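Local coordinates for benzoate transport porin BenP (Acinetobacter baumannii AB307-0294, PDB 5DL8), which probably acts as a porin through which small solutes such as benzoate cross the outer membrane into the periplasm, at residues A[325-329]-A[330-334]. Numbering follows the deposited sequence.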
ATOM      1  N   TYR A 325       0.412 -18.809  -7.908  1.00 31.30           N
ATOM      2  CA  TYR A 325       1.265 -19.287  -8.973  1.00 33.95           C
ATOM      3  C   TYR A 325       1.582 -18.170  -9.954  1.00 33.14           C
ATOM      4  O   TYR A 325       0.678 -17.430 -10.333  1.00 35.72           O
ATOM      5  CB  TYR A 325       0.727 -20.506  -9.688  1.00 36.11           C
ATOM      6  CG  TYR A 325       1.637 -20.880 -10.908  1.00 38.46           C
ATOM      7  CD1 TYR A 325       2.909 -21.403 -10.688  1.00 38.48           C
ATOM      8  CD2 TYR A 325       1.253 -20.564 -12.273  1.00 38.83           C
ATOM      9  CE1 TYR A 325       3.760 -21.709 -11.739  1.00 39.37           C
ATOM     10  CE2 TYR A 325       2.084 -20.836 -13.352  1.00 39.14           C
ATOM     11  CZ  TYR A 325       3.340 -21.448 -13.099  1.00 40.64           C
ATOM     12  OH  TYR A 325       4.236 -21.760 -14.149  1.00 40.31           O
ATOM     13  N   GLY A 326       2.855 -18.023 -10.335  1.00 32.77           N
ATOM     14  CA  GLY A 326       3.370 -16.868 -11.139  1.00 32.02           C
ATOM     15  C   GLY A 326       4.294 -17.401 -12.275  1.00 33.91           C
ATOM     16  O   GLY A 326       5.096 -18.280 -12.024  1.00 32.78           O
ATOM     17  N   TYR A 327       4.193 -16.868 -13.504  1.00 34.73           N
ATOM     18  CA  TYR A 327       5.190 -17.168 -14.525  1.00 37.33           C
ATOM     19  C   TYR A 327       5.674 -15.907 -15.187  1.00 38.90           C
ATOM     20  O   TYR A 327       4.845 -15.055 -15.673  1.00 37.64           O
ATOM     21  CB  TYR A 327       4.738 -18.160 -15.558  1.00 39.45           C
ATOM     22  CG  TYR A 327       5.940 -18.671 -16.391  1.00 43.82           C
ATOM     23  CD1 TYR A 327       6.840 -19.585 -15.861  1.00 43.31           C
ATOM     24  CD2 TYR A 327       6.171 -18.249 -17.777  1.00 45.08           C
ATOM     25  CE1 TYR A 327       7.957 -20.055 -16.588  1.00 44.51           C
ATOM     26  CE2 TYR A 327       7.278 -18.739 -18.478  1.00 47.09           C
ATOM     27  CZ  TYR A 327       8.162 -19.647 -17.868  1.00 47.61           C
ATOM     28  OH  TYR A 327       9.291 -20.079 -18.547  1.00 50.67           O
ATOM     29  N   ASP A 328       7.013 -15.800 -15.224  1.00 40.07           N
ATOM     30  CA  ASP A 328       7.676 -14.718 -15.895  1.00 43.08           C
ATOM     31  C   ASP A 328       8.060 -15.245 -17.303  1.00 44.61           C
ATOM     32  O   ASP A 328       8.939 -16.133 -17.416  1.00 44.56           O
ATOM     33  CB  ASP A 328       8.925 -14.164 -15.160  1.00 44.42           C
ATOM     34  CG  ASP A 328       9.552 -12.967 -15.958  1.00 47.25           C
ATOM     35  OD1 ASP A 328       9.320 -12.893 -17.190  1.00 46.59           O
ATOM     36  OD2 ASP A 328      10.208 -12.110 -15.381  1.00 48.95           O
ATOM     37  N   PHE A 329       7.437 -14.685 -18.354  1.00 43.23           N
ATOM     38  CA  PHE A 329       7.597 -15.250 -19.719  1.00 45.43           C
ATOM     39  C   PHE A 329       8.825 -14.789 -20.507  1.00 46.82           C
ATOM     40  O   PHE A 329       8.829 -15.071 -21.680  1.00 47.06           O
ATOM     41  CB  PHE A 329       6.370 -14.971 -20.616  1.00 44.69           C
ATOM     42  CG  PHE A 329       5.120 -15.738 -20.269  1.00 44.20           C
ATOM     43  CD1 PHE A 329       4.273 -15.289 -19.272  1.00 41.81           C
ATOM     44  CD2 PHE A 329       4.748 -16.871 -20.998  1.00 46.29           C
ATOM     45  CE1 PHE A 329       3.080 -15.957 -18.981  1.00 42.55           C
ATOM     46  CE2 PHE A 329       3.577 -17.582 -20.677  1.00 47.89           C
ATOM     47  CZ  PHE A 329       2.720 -17.094 -19.677  1.00 45.86           C
ATOM     48  N   LYS A 330       9.820 -14.103 -19.908  1.00 50.59           N
ATOM     49  CA  LYS A 330      11.061 -13.665 -20.613  1.00 59.06           C
ATOM     50  C   LYS A 330      11.645 -14.661 -21.706  1.00 62.23           C
ATOM     51  O   LYS A 330      12.087 -14.195 -22.738  1.00 65.76           O
ATOM     52  CB  LYS A 330      12.203 -13.026 -19.693  1.00 62.55           C
ATOM     53  CG  LYS A 330      12.686 -13.749 -18.398  1.00 66.33           C
ATOM     54  CD  LYS A 330      13.865 -13.123 -17.581  1.00 67.04           C
ATOM     55  CE  LYS A 330      15.235 -13.171 -18.296  1.00 74.34           C
ATOM     56  NZ  LYS A 330      15.848 -14.538 -18.412  1.00 76.56           N
ATOM     57  N   ASP A 331      11.585 -15.993 -21.534  1.00 64.46           N
ATOM     58  CA  ASP A 331      12.137 -16.894 -22.575  1.00 64.96           C
ATOM     59  C   ASP A 331      11.222 -16.949 -23.855  1.00 65.44           C
ATOM     60  O   ASP A 331      11.769 -17.126 -24.956  1.00 68.99           O
ATOM     61  CB  ASP A 331      12.447 -18.357 -22.107  1.00 67.50           C
ATOM     62  CG  ASP A 331      13.184 -18.488 -20.718  1.00 69.21           C
ATOM     63  OD1 ASP A 331      13.975 -17.612 -20.244  1.00 69.31           O
ATOM     64  OD2 ASP A 331      12.973 -19.567 -20.093  1.00 67.79           O
ATOM     65  N   TYR A 332       9.875 -16.854 -23.754  1.00 61.39           N
ATOM     66  CA  TYR A 332       8.996 -16.827 -24.981  1.00 60.81           C
ATOM     67  C   TYR A 332       8.711 -15.347 -25.409  1.00 59.11           C
ATOM     68  O   TYR A 332       8.956 -14.998 -26.589  1.00 55.22           O
ATOM     69  CB  TYR A 332       7.674 -17.723 -24.927  1.00 60.29           C
ATOM     70  CG  TYR A 332       7.902 -19.149 -24.473  1.00 63.67           C
ATOM     71  CD1 TYR A 332       8.154 -19.452 -23.081  1.00 62.72           C
ATOM     72  CD2 TYR A 332       7.960 -20.227 -25.407  1.00 66.48           C
ATOM     73  CE1 TYR A 332       8.424 -20.763 -22.630  1.00 63.74           C
ATOM     74  CE2 TYR A 332       8.244 -21.561 -24.951  1.00 67.97           C
ATOM     75  CZ  TYR A 332       8.480 -21.815 -23.561  1.00 67.54           C
ATOM     76  OH  TYR A 332       8.763 -23.094 -23.105  1.00 68.25           O
ATOM     77  N   ILE A 333       8.200 -14.503 -24.469  1.00 52.88           N
ATOM     78  CA  ILE A 333       7.783 -13.132 -24.779  1.00 48.84           C
ATOM     79  C   ILE A 333       8.355 -12.093 -23.779  1.00 47.31           C
ATOM     80  O   ILE A 333       7.749 -11.878 -22.673  1.00 43.91           O
ATOM     81  CB  ILE A 333       6.265 -13.061 -24.752  1.00 48.12           C
ATOM     82  CG1 ILE A 333       5.706 -14.254 -25.519  1.00 50.24           C
ATOM     83  CG2 ILE A 333       5.758 -11.691 -25.235  1.00 44.39           C
ATOM     84  CD1 ILE A 333       4.229 -14.100 -25.793  1.00 50.96           C
ATOM     85  N   PRO A 334       9.479 -11.403 -24.151  1.00 46.43           N
ATOM     86  CA  PRO A 334      10.035 -10.508 -23.097  1.00 44.88           C
ATOM     87  C   PRO A 334       9.070  -9.428 -22.689  1.00 40.97           C
ATOM     88  O   PRO A 334       8.229  -9.041 -23.469  1.00 37.69           O
ATOM     89  CB  PRO A 334      11.313  -9.930 -23.719  1.00 46.74           C
ATOM     90  CG  PRO A 334      11.705 -10.953 -24.741  1.00 49.53           C
ATOM     91  CD  PRO A 334      10.393 -11.471 -25.320  1.00 49.25           C
TER
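Phe329 and residues 330-333 make a local contact at the surface of the porin's beta-barrel: a tight turn of helical character between strands 319-328 and 336-349. These two strands form a beta-hairpin, with Phe329 and Tyr327 paired to Leu336 and Ala338. Phe329 O accepts Tyr332 N and Ile333 N, both at 2.9 Å, a beta-turn overlapping an alpha-turn; the two donors come from opposite faces of the carbonyl plane. The Ile333 bond is the straighter, N-H...O 151° against 130° for Tyr332. Just before it, Asp328 forms an Asx turn: with CG anti to its own N (chi1 -179°), the carboxylate follows the chain forward and Asp328 OD1 takes Lys330 N at 3.0 Å, on its anti side and out of the carboxylate plane. The aliphatic start of Lys330 packs alongside, CG 3.7 Å from Asp328 OD1, while NZ stays 6.8 Å from Asp328 OD1, too far for a salt bridge. Asn277, in the neighbouring loop, touches Tyr327, Asp328, Lys330 and Asp331. On the strand side, Tyr327 sets CD2 3.6 Å above the centre of the Phe329 ring. Across the turn, Tyr327 OH lies at the edge of the Tyr332 ring, 4.2 Å from Tyr332 CE1.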